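Local coordinates for protein ribonuclease S-3 (Pyrus pyrifolia, PDB 1IQQ) that cleaves RNA as a T2-family ribonuclease of the pear pistil and takes part in gametophytic self-incompatibility, the rejection of self pollen, at residues A[9-14]-A[67-72]; A[22-27]-A[72-77]; A[132-137]-A[194-199]. All coordinates share one frame; numbering follows the deposited sequence.

Contact 1: A[9-14]-A[67-72]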
loop_
_atom_site.group_PDB
_atom_site.type_symbol
_atom_site.label_atom_id
_atom_site.label_comp_id
_atom_site.label_asym_id
_atom_site.label_seq_id
_atom_site.Cartn_x
_atom_site.Cartn_y
_atom_site.Cartn_z
ATOM N N GLN A 9 0.759 -2.788 2.980
ATOM C CA GLN A 9 0.022 -3.691 3.918
ATOM C C GLN A 9 0.973 -4.392 4.825
ATOM O O GLN A 9 2.042 -4.842 4.369
ATOM C CB GLN A 9 -0.810 -4.714 3.103
ATOM C CG GLN A 9 0.062 -5.659 2.249
ATOM C CD GLN A 9 -0.738 -6.563 1.350
ATOM O OE1 GLN A 9 -0.147 -7.245 0.475
ATOM N NE2 GLN A 9 -2.037 -6.610 1.523
ATOM N N TYR A 10 0.631 -4.479 6.122
ATOM C CA TYR A 10 1.473 -5.146 7.128
ATOM C C TYR A 10 1.129 -6.632 7.069
ATOM O O TYR A 10 0.025 -7.022 7.427
ATOM C CB TYR A 10 1.104 -4.514 8.478
ATOM C CG TYR A 10 1.850 -5.135 9.629
ATOM C CD1 TYR A 10 3.204 -5.345 9.583
ATOM C CD2 TYR A 10 1.193 -5.468 10.800
ATOM C CE1 TYR A 10 3.931 -5.867 10.667
ATOM C CE2 TYR A 10 1.866 -5.981 11.882
ATOM C CZ TYR A 10 3.239 -6.201 11.836
ATOM O OH TYR A 10 3.952 -6.807 12.887
ATOM N N GLN A 11 2.083 -7.416 6.552
ATOM C CA GLN A 11 1.779 -8.815 6.245
ATOM C C GLN A 11 1.205 -9.631 7.411
ATOM O O GLN A 11 0.277 -10.384 7.184
ATOM C CB GLN A 11 3.058 -9.489 5.710
ATOM C CG GLN A 11 3.614 -8.844 4.448
ATOM C CD GLN A 11 4.819 -9.616 3.948
ATOM O OE1 GLN A 11 5.180 -10.689 4.495
ATOM N NE2 GLN A 11 5.447 -9.113 2.899
ATOM N N LEU A 12 1.767 -9.438 8.600
ATOM C CA LEU A 12 1.298 -10.198 9.779
ATOM C C LEU A 12 -0.178 -9.989 9.980
ATOM O O LEU A 12 -0.941 -10.944 10.238
ATOM C CB LEU A 12 2.062 -9.758 11.033
ATOM C CG LEU A 12 1.852 -10.640 12.269
ATOM C CD1 LEU A 12 2.756 -11.936 12.158
ATOM C CD2 LEU A 12 2.288 -9.911 13.505
ATOM N N ALA A 13 -0.650 -8.758 9.818
ATOM C CA ALA A 13 -2.058 -8.493 9.997
ATOM C C ALA A 13 -2.934 -8.928 8.835
ATOM O O ALA A 13 -4.084 -9.396 9.009
ATOM C CB ALA A 13 -2.253 -6.967 10.278
ATOM N N VAL A 14 -2.445 -8.774 7.612
ATOM C CA VAL A 14 -3.192 -9.224 6.440
ATOM C C VAL A 14 -3.499 -10.720 6.589
ATOM O O VAL A 14 -4.606 -11.151 6.276
ATOM C CB VAL A 14 -2.337 -9.048 5.134
ATOM C CG1 VAL A 14 -3.049 -9.610 3.905
ATOM C CG2 VAL A 14 -2.069 -7.543 4.925
ATOM N N ILE A 67 9.175 -6.919 -2.720
ATOM C CA ILE A 67 8.536 -5.618 -2.412
ATOM C C ILE A 67 7.050 -5.712 -2.610
ATOM O O ILE A 67 6.290 -4.943 -1.952
ATOM C CB ILE A 67 9.131 -4.521 -3.365
ATOM C CG1 ILE A 67 10.567 -4.218 -2.924
ATOM C CG2 ILE A 67 8.287 -3.211 -3.332
ATOM C CD1 ILE A 67 11.311 -3.447 -3.994
ATOM N N TRP A 68 6.584 -6.616 -3.434
ATOM C CA TRP A 68 5.150 -6.720 -3.738
ATOM C C TRP A 68 4.686 -8.176 -3.845
ATOM O O TRP A 68 4.075 -8.584 -4.811
ATOM C CB TRP A 68 4.804 -5.993 -5.055
ATOM C CG TRP A 68 3.331 -5.658 -5.246
ATOM C CD1 TRP A 68 2.258 -6.195 -4.586
ATOM C CD2 TRP A 68 2.808 -4.672 -6.147
ATOM N NE1 TRP A 68 1.065 -5.566 -5.029
ATOM C CE2 TRP A 68 1.401 -4.641 -5.984
ATOM C CE3 TRP A 68 3.412 -3.805 -7.080
ATOM C CZ2 TRP A 68 0.591 -3.770 -6.721
ATOM C CZ3 TRP A 68 2.617 -2.922 -7.827
ATOM C CH2 TRP A 68 1.207 -2.911 -7.631
ATOM N N PRO A 69 4.971 -8.982 -2.798
ATOM C CA PRO A 69 4.500 -10.388 -2.881
ATOM C C PRO A 69 2.986 -10.532 -2.758
ATOM O O PRO A 69 2.310 -9.702 -2.176
ATOM C CB PRO A 69 5.153 -11.036 -1.647
ATOM C CG PRO A 69 5.244 -9.824 -0.646
ATOM C CD PRO A 69 5.743 -8.732 -1.559
ATOM N N ASN A 70 2.434 -11.616 -3.317
ATOM C CA ASN A 70 1.052 -12.039 -3.059
ATOM C C ASN A 70 1.291 -12.819 -1.753
ATOM O O ASN A 70 1.861 -13.924 -1.749
ATOM C CB ASN A 70 0.594 -13.038 -4.160
ATOM C CG ASN A 70 -0.738 -13.627 -3.875
ATOM O OD1 ASN A 70 -1.193 -13.630 -2.738
ATOM N ND2 ASN A 70 -1.354 -14.209 -4.896
ATOM N N VAL A 71 0.917 -12.212 -0.631
ATOM C CA VAL A 71 1.151 -12.800 0.666
ATOM C C VAL A 71 0.377 -14.082 0.936
ATOM O O VAL A 71 0.780 -14.849 1.824
ATOM C CB VAL A 71 0.834 -11.765 1.795
ATOM C CG1 VAL A 71 1.757 -10.580 1.641
ATOM C CG2 VAL A 71 -0.596 -11.334 1.736
ATOM N N PHE A 72 -0.697 -14.316 0.210
ATOM C CA PHE A 72 -1.508 -15.526 0.429
ATOM C C PHE A 72 -0.874 -16.753 -0.230
ATOM O O PHE A 72 -0.975 -17.881 0.330
ATOM C CB PHE A 72 -2.924 -15.315 -0.132
ATOM C CG PHE A 72 -3.659 -14.215 0.586
ATOM C CD1 PHE A 72 -4.336 -14.501 1.772
ATOM C CD2 PHE A 72 -3.616 -12.923 0.133
ATOM C CE1 PHE A 72 -4.958 -13.507 2.513
ATOM C CE2 PHE A 72 -4.242 -11.879 0.876
ATOM C CZ PHE A 72 -4.907 -12.190 2.067
HETATM O O HOH W 1 -0.344 -9.678 -1.210
#

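Contact 2: A[22-27]-A[72-77]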
loop_
_atom_site.group_PDB
_atom_site.type_symbol
_atom_site.label_atom_id
_atom_site.label_comp_id
_atom_site.label_asym_id
_atom_site.label_seq_id
_atom_site.Cartn_x
_atom_site.Cartn_y
_atom_site.Cartn_z
ATOM N N CYS A 22 -2.980 -17.530 4.619
ATOM C CA CYS A 22 -1.697 -17.234 3.940
ATOM C C CYS A 22 -0.964 -18.568 3.966
ATOM O O CYS A 22 -0.662 -19.064 5.043
ATOM C CB CYS A 22 -0.869 -16.224 4.733
ATOM S SG CYS A 22 -1.627 -14.582 4.479
ATOM N N LYS A 23 -0.652 -19.135 2.799
ATOM C CA LYS A 23 0.016 -20.434 2.758
ATOM C C LYS A 23 1.506 -20.242 3.093
ATOM O O LYS A 23 2.222 -21.184 3.493
ATOM C CB LYS A 23 -0.143 -21.071 1.356
ATOM C CG LYS A 23 -1.536 -21.445 0.880
ATOM C CD LYS A 23 -1.403 -22.005 -0.537
ATOM C CE LYS A 23 -2.688 -22.576 -1.080
ATOM N NZ LYS A 23 -3.203 -23.671 -0.231
ATOM N N ASP A 24 2.010 -19.011 2.902
ATOM C CA ASP A 24 3.406 -18.719 3.180
ATOM C C ASP A 24 3.448 -17.902 4.518
ATOM O O ASP A 24 2.547 -17.083 4.780
ATOM C CB ASP A 24 4.012 -17.841 2.049
ATOM C CG ASP A 24 3.810 -18.436 0.652
ATOM O OD1 ASP A 24 4.016 -19.654 0.477
ATOM O OD2 ASP A 24 3.425 -17.683 -0.275
ATOM N N PRO A 25 4.464 -18.114 5.360
ATOM C CA PRO A 25 4.537 -17.380 6.635
ATOM C C PRO A 25 4.808 -15.889 6.396
ATOM O O PRO A 25 5.743 -15.549 5.690
ATOM C CB PRO A 25 5.644 -18.089 7.373
ATOM C CG PRO A 25 6.578 -18.537 6.209
ATOM C CD PRO A 25 5.662 -18.933 5.098
ATOM N N PRO A 26 3.985 -15.003 6.970
ATOM C CA PRO A 26 4.221 -13.574 6.750
ATOM C C PRO A 26 5.375 -13.034 7.529
ATOM O O PRO A 26 5.722 -13.532 8.600
ATOM C CB PRO A 26 2.885 -12.939 7.181
ATOM C CG PRO A 26 2.465 -13.878 8.338
ATOM C CD PRO A 26 2.707 -15.238 7.652
ATOM N N ASP A 27 5.921 -11.941 7.026
ATOM C CA ASP A 27 6.960 -11.226 7.715
ATOM C C ASP A 27 6.292 -10.070 8.487
ATOM O O ASP A 27 5.169 -9.648 8.156
ATOM C CB ASP A 27 7.948 -10.569 6.737
ATOM C CG ASP A 27 8.807 -11.596 6.022
ATOM O OD1 ASP A 27 9.139 -11.382 4.836
ATOM O OD2 ASP A 27 9.168 -12.623 6.639
ATOM N N PHE A 72 -0.697 -14.316 0.210
ATOM C CA PHE A 72 -1.508 -15.526 0.429
ATOM C C PHE A 72 -0.874 -16.753 -0.230
ATOM O O PHE A 72 -0.975 -17.881 0.330
ATOM C CB PHE A 72 -2.924 -15.315 -0.132
ATOM C CG PHE A 72 -3.659 -14.215 0.586
ATOM C CD1 PHE A 72 -4.336 -14.501 1.772
ATOM C CD2 PHE A 72 -3.616 -12.923 0.133
ATOM C CE1 PHE A 72 -4.958 -13.507 2.513
ATOM C CE2 PHE A 72 -4.242 -11.879 0.876
ATOM C CZ PHE A 72 -4.907 -12.190 2.067
ATOM N N ASP A 73 -0.203 -16.570 -1.367
ATOM C CA ASP A 73 0.391 -17.723 -2.093
ATOM C C ASP A 73 1.335 -17.154 -3.145
ATOM O O ASP A 73 0.864 -16.661 -4.207
ATOM C CB ASP A 73 -0.724 -18.540 -2.733
ATOM C CG ASP A 73 -0.225 -19.820 -3.417
ATOM O OD1 ASP A 73 0.989 -20.023 -3.521
ATOM O OD2 ASP A 73 -1.102 -20.585 -3.847
ATOM N N ARG A 74 2.620 -17.221 -2.836
ATOM C CA ARG A 74 3.631 -16.691 -3.742
ATOM C C ARG A 74 3.663 -17.396 -5.115
ATOM O O ARG A 74 4.188 -16.845 -6.092
ATOM C CB ARG A 74 5.005 -16.735 -3.097
ATOM C CG ARG A 74 5.600 -18.137 -2.925
ATOM C CD ARG A 74 7.022 -18.032 -2.389
ATOM N NE ARG A 74 7.718 -16.972 -3.111
ATOM C CZ ARG A 74 8.777 -16.291 -2.663
ATOM N NH1 ARG A 74 9.315 -16.548 -1.458
ATOM N NH2 ARG A 74 9.280 -15.318 -3.415
ATOM N N THR A 75 3.124 -18.609 -5.200
ATOM C CA THR A 75 3.061 -19.272 -6.501
ATOM C C THR A 75 2.073 -18.590 -7.448
ATOM O O THR A 75 2.092 -18.893 -8.654
ATOM C CB THR A 75 2.628 -20.795 -6.405
ATOM O OG1 THR A 75 1.308 -20.940 -5.922
ATOM C CG2 THR A 75 3.565 -21.533 -5.545
ATOM N N LYS A 76 1.203 -17.691 -6.942
ATOM C CA LYS A 76 0.217 -16.977 -7.756
ATOM C C LYS A 76 0.710 -15.543 -8.058
ATOM O O LYS A 76 -0.077 -14.732 -8.563
ATOM C CB LYS A 76 -1.157 -16.884 -7.041
ATOM C CG LYS A 76 -1.826 -18.236 -6.631
ATOM C CD LYS A 76 -3.255 -17.892 -6.030
ATOM C CE LYS A 76 -4.091 -19.100 -5.568
ATOM N NZ LYS A 76 -4.230 -20.188 -6.630
ATOM N N ASN A 77 1.951 -15.245 -7.734
ATOM C CA ASN A 77 2.504 -13.906 -7.990
ATOM C C ASN A 77 2.327 -13.425 -9.438
ATOM O O ASN A 77 1.908 -12.284 -9.615
ATOM C CB ASN A 77 4.008 -13.806 -7.690
ATOM C CG ASN A 77 4.362 -13.660 -6.171
ATOM O OD1 ASN A 77 3.492 -13.399 -5.338
ATOM N ND2 ASN A 77 5.648 -13.806 -5.837
HETATM O O HOH W 2 3.262 -21.005 -1.718
#

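Contact 3: A[132-137]-A[194-199]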
loop_
_atom_site.group_PDB
_atom_site.type_symbol
_atom_site.label_atom_id
_atom_site.label_comp_id
_atom_site.label_asym_id
_atom_site.label_seq_id
_atom_site.Cartn_x
_atom_site.Cartn_y
_atom_site.Cartn_z
ATOM N N LYS A 132 0.162 -1.678 21.948
ATOM C CA LYS A 132 -1.033 -0.909 21.685
ATOM C C LYS A 132 -0.564 0.511 21.557
ATOM O O LYS A 132 0.236 1.012 22.369
ATOM C CB LYS A 132 -2.010 -1.019 22.871
ATOM C CG LYS A 132 -2.773 -2.357 22.812
ATOM C CD LYS A 132 -3.746 -2.512 24.014
ATOM C CE LYS A 132 -4.354 -3.911 24.099
ATOM N NZ LYS A 132 -5.204 -4.038 25.341
ATOM N N ARG A 133 -1.018 1.183 20.511
ATOM C CA ARG A 133 -0.558 2.526 20.239
ATOM C C ARG A 133 -1.685 3.544 20.034
ATOM O O ARG A 133 -2.834 3.172 19.714
ATOM C CB ARG A 133 0.272 2.461 18.978
ATOM C CG ARG A 133 1.406 1.476 19.191
ATOM C CD ARG A 133 2.222 1.480 17.979
ATOM N NE ARG A 133 3.263 0.452 18.041
ATOM C CZ ARG A 133 4.444 0.596 18.585
ATOM N NH1 ARG A 133 4.786 1.776 19.153
ATOM N NH2 ARG A 133 5.255 -0.460 18.527
ATOM N N ALA A 134 -1.361 4.828 20.262
ATOM C CA ALA A 134 -2.284 5.885 19.918
ATOM C C ALA A 134 -2.247 6.153 18.407
ATOM O O ALA A 134 -1.158 6.230 17.765
ATOM C CB ALA A 134 -1.925 7.179 20.654
ATOM N N LEU A 135 -3.401 6.369 17.797
ATOM C CA LEU A 135 -3.467 6.656 16.356
ATOM C C LEU A 135 -2.590 7.840 15.991
ATOM O O LEU A 135 -1.916 7.755 14.954
ATOM C CB LEU A 135 -4.890 7.025 15.989
ATOM C CG LEU A 135 -5.113 7.523 14.586
ATOM C CD1 LEU A 135 -4.753 6.426 13.588
ATOM C CD2 LEU A 135 -6.589 7.954 14.401
ATOM N N LEU A 136 -2.579 8.898 16.800
ATOM C CA LEU A 136 -1.824 10.109 16.425
ATOM C C LEU A 136 -0.355 9.820 16.350
ATOM O O LEU A 136 0.291 10.479 15.567
ATOM C CB LEU A 136 -2.055 11.239 17.439
ATOM C CG LEU A 136 -1.535 12.607 17.025
ATOM C CD1 LEU A 136 -2.035 12.994 15.637
ATOM C CD2 LEU A 136 -2.122 13.599 18.085
ATOM N N ASP A 137 0.164 8.890 17.164
ATOM C CA ASP A 137 1.601 8.614 17.092
ATOM C C ASP A 137 1.921 7.906 15.770
ATOM O O ASP A 137 2.967 8.190 15.173
ATOM C CB ASP A 137 2.064 7.778 18.285
ATOM C CG ASP A 137 2.013 8.549 19.600
ATOM O OD1 ASP A 137 2.156 9.782 19.568
ATOM O OD2 ASP A 137 1.833 7.902 20.652
ATOM N N PRO A 194 -9.392 3.444 15.215
ATOM C CA PRO A 194 -9.826 4.294 16.323
ATOM C C PRO A 194 -8.695 5.136 16.868
ATOM O O PRO A 194 -7.515 4.899 16.584
ATOM C CB PRO A 194 -10.315 3.280 17.330
ATOM C CG PRO A 194 -9.300 1.988 17.122
ATOM C CD PRO A 194 -9.158 2.020 15.605
ATOM N N THR A 195 -9.025 6.089 17.751
ATOM C CA THR A 195 -7.982 6.974 18.268
ATOM C C THR A 195 -6.970 6.336 19.200
ATOM O O THR A 195 -5.866 6.873 19.332
ATOM C CB THR A 195 -8.610 8.239 18.912
ATOM O OG1 THR A 195 -9.354 7.820 20.042
ATOM C CG2 THR A 195 -9.530 8.973 17.952
ATOM N N ASN A 196 -7.278 5.211 19.829
ATOM C CA ASN A 196 -6.365 4.615 20.741
ATOM C C ASN A 196 -6.445 3.105 20.678
ATOM O O ASN A 196 -7.387 2.526 20.089
ATOM C CB ASN A 196 -6.665 5.149 22.162
ATOM C CG ASN A 196 -5.501 4.949 23.094
ATOM O OD1 ASN A 196 -4.348 4.879 22.648
ATOM N ND2 ASN A 196 -5.769 4.883 24.386
ATOM N N ASN A 197 -5.391 2.477 21.222
ATOM C CA ASN A 197 -5.290 1.034 21.287
ATOM C C ASN A 197 -5.211 0.291 19.994
ATOM O O ASN A 197 -5.839 -0.735 19.816
ATOM C CB ASN A 197 -6.410 0.504 22.181
ATOM C CG ASN A 197 -6.216 0.950 23.592
ATOM O OD1 ASN A 197 -5.088 0.898 24.127
ATOM N ND2 ASN A 197 -7.300 1.443 24.227
ATOM N N ILE A 198 -4.425 0.833 19.063
ATOM C CA ILE A 198 -4.163 0.143 17.804
ATOM C C ILE A 198 -2.913 -0.716 17.989
ATOM O O ILE A 198 -1.864 -0.210 18.347
ATOM C CB ILE A 198 -3.881 1.182 16.695
ATOM C CG1 ILE A 198 -5.150 2.038 16.432
ATOM C CG2 ILE A 198 -3.392 0.456 15.404
ATOM C CD1 ILE A 198 -4.898 3.230 15.560
ATOM N N LYS A 199 -3.017 -2.006 17.745
ATOM C CA LYS A 199 -1.851 -2.863 17.886
ATOM C C LYS A 199 -0.938 -2.851 16.641
ATOM O O LYS A 199 -1.404 -2.970 15.537
ATOM C CB LYS A 199 -2.286 -4.345 18.116
ATOM C CG LYS A 199 -1.127 -5.310 18.204
ATOM C CD LYS A 199 -1.657 -6.760 18.369
ATOM C CE LYS A 199 -0.471 -7.746 18.215
ATOM N NZ LYS A 199 -0.860 -9.120 18.669
HETATM O O HOH W 3 -4.564 9.260 19.000
#

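Contact 1: A[9-14]-A[67-72]
Gln-9 and Val-71 meet in the part of the T2 ribonuclease that probably holds the 3'-phosphate of RNA, with Gln-9, Asn-70 and Val-71 likely contributing beside the catalytic His-33. The two side chains approach tip to tip, Gln-9 OE1 lying 4.0 Å from Val-71 CG1. A water makes the polar join: it donates to Gln-9 OE1 at 3.0 Å and to Pro-69 O, and accepts from Val-71 N at 2.9 Å. One molecule thus ties the end of strand 3-10 to the backbone of the loop.

Val-71 divides its two methyls. Val-71 CG1, anti to its own carbonyl carbon (chi1 -62°), rests against Gln-11 CG at 3.8 Å, while Val-71 CG2 meets Val-14 CG1 at 3.7 Å. Val-14 CG1 also reaches the far end of the aromatic ring, 3.7 Å from Phe-72 CZ. Gln-11 crosses the proline at about a right angle, its NE2 coming to 3.6 Å from Pro-69 CG; its polar atoms are engaged elsewhere, OE1 by Asp-27 N and NE2 by Thr-31 OG1. Within the loop, Phe-72 N donates to Asn-70 OD1 at 3.1 Å, closing an Asx turn that shapes the backbone around Val-71.

Strand 30-38 adjoins both segments, through Gln-9 on His-33 and Pro-69 on Thr-31, while strand 161-171 packs on Val-14 and helix 99-112 on Trp-68.

Contact 2: A[22-27]-A[72-77]
Lys-23 N donates to Phe-72 O at 2.8 Å and nearly straight (170°), and a second hydrogen bond joins the loops in the other direction. In it Arg-74 N donates to Asp-24 OD2 at 2.7 Å, meeting the oxygen nearly along its C-O axis. Asp-24 OD2 also lies against the aliphatic start of the arginine, 3.4 Å from Arg-74 CB, and the two side chains cross at about a right angle. The guanidinium is directed elsewhere, NH2 forming a long, weak ion pair with Glu-65.

A second set of polar links centres on Asp-73. Asp-73 OD1 accepts from Thr-75 OG1 at 2.6 Å and from Thr-75 N at 3.1 Å, both on the same face of the carboxylate, the latter bond making an Asx turn. This turn leads into the 3-10 segment 74-76, just ahead of helix 77-89, which carries catalytic residues of this T2 ribonuclease. A water donates to both Asp-24 OD1 and Asp-73 OD1, a bridge that probably eases the repulsion between the like charges of the two carboxylates. An alanine in place of Asp-73 would probably leave Thr-75 N and OG1 without their acceptor and the water without one of its two carboxylates, freeing the turn to shift.

The remaining contacts are looser. The aliphatic part of Lys-23 passes Asp-73, with Lys-23 CD 3.6 Å from Asp-73 OD2 and the charged ends not in contact. Cys-22 SG, disulfide-bonded to Cys-15, makes an oblique sulfur-aromatic contact with the Phe-72 ring, 4.3 Å from its centroid.

Contact 3: A[132-137]-A[194-199]
Arg-133 and Ile-198 exchange two backbone hydrogen bonds: Arg-133 N donates to Ile-198 O at 2.7 Å, and Ile-198 N to Arg-133 O at 2.9 Å. They form the hydrogen-bonded pair of a short antiparallel bridge between strands 132-133 and 198-199. The two bonds differ in geometry: Ile-198 N lies in the carbonyl plane of Arg-133, on a lone pair, whereas Arg-133 N sits above that of Ile-198, 37° out of it. Asn-197 and Ile-198 both face Arg-133, a G1 beta bulge, with Asn-197 taking positive backbone angles (phi 64°). Lys-132 and Lys-199 make the adjoining non-hydrogen-bonded pair, their side chains on the face away from Arg-133 and Ile-198.

Beyond the bulge the bonding continues to the start of helix 135-143. Leu-135 N donates to Thr-195 O at 2.9 Å, and a water that donates to this same oxygen accepts from Leu-136 N, so that Thr-195 O receives one N-H of the helix's first turn directly and is linked to a second through water. The guanidinium of Arg-133 turns to the chain end, NE bonding to Tyr-200 O.

Packing spreads outward from these bonds. Lys-132 crosses Asn-197 obliquely, Lys-132 CD lying 3.7 Å from Asn-197 OD1. Strands 152-158 and 161-171 flank the apolar side, Leu-153 touching Leu-135 and Leu-164 touching Ile-198. Leu-135 CG stands anti to its backbone N (chi1 172°), and from this branch point Leu-135 CD1 reaches to 3.8 Å from Ile-198 CD1.

Contacts 1 and 2 are neighbours, their centres 8 Å apart, and share Phe-72; their segments alternate along the chain, so the connection from helix 58-67 to helix 77-89 is held successively by residues 9-14 and 22-27. A probable hydrogen bond from Asn-70 N to Asn-77 OD1 and the packing of Val-71 O on Cys-22 SG also link the two, making a continuous patch at the probable RNA-binding site. Contact 3 follows later in sequence, its centre 21 Å from that of contact 1 and 28 Å from that of contact 2. It nevertheless reaches the same mixed sheet as contact 1, where strands 3-10 and 198-199 are both held by strand 161-171.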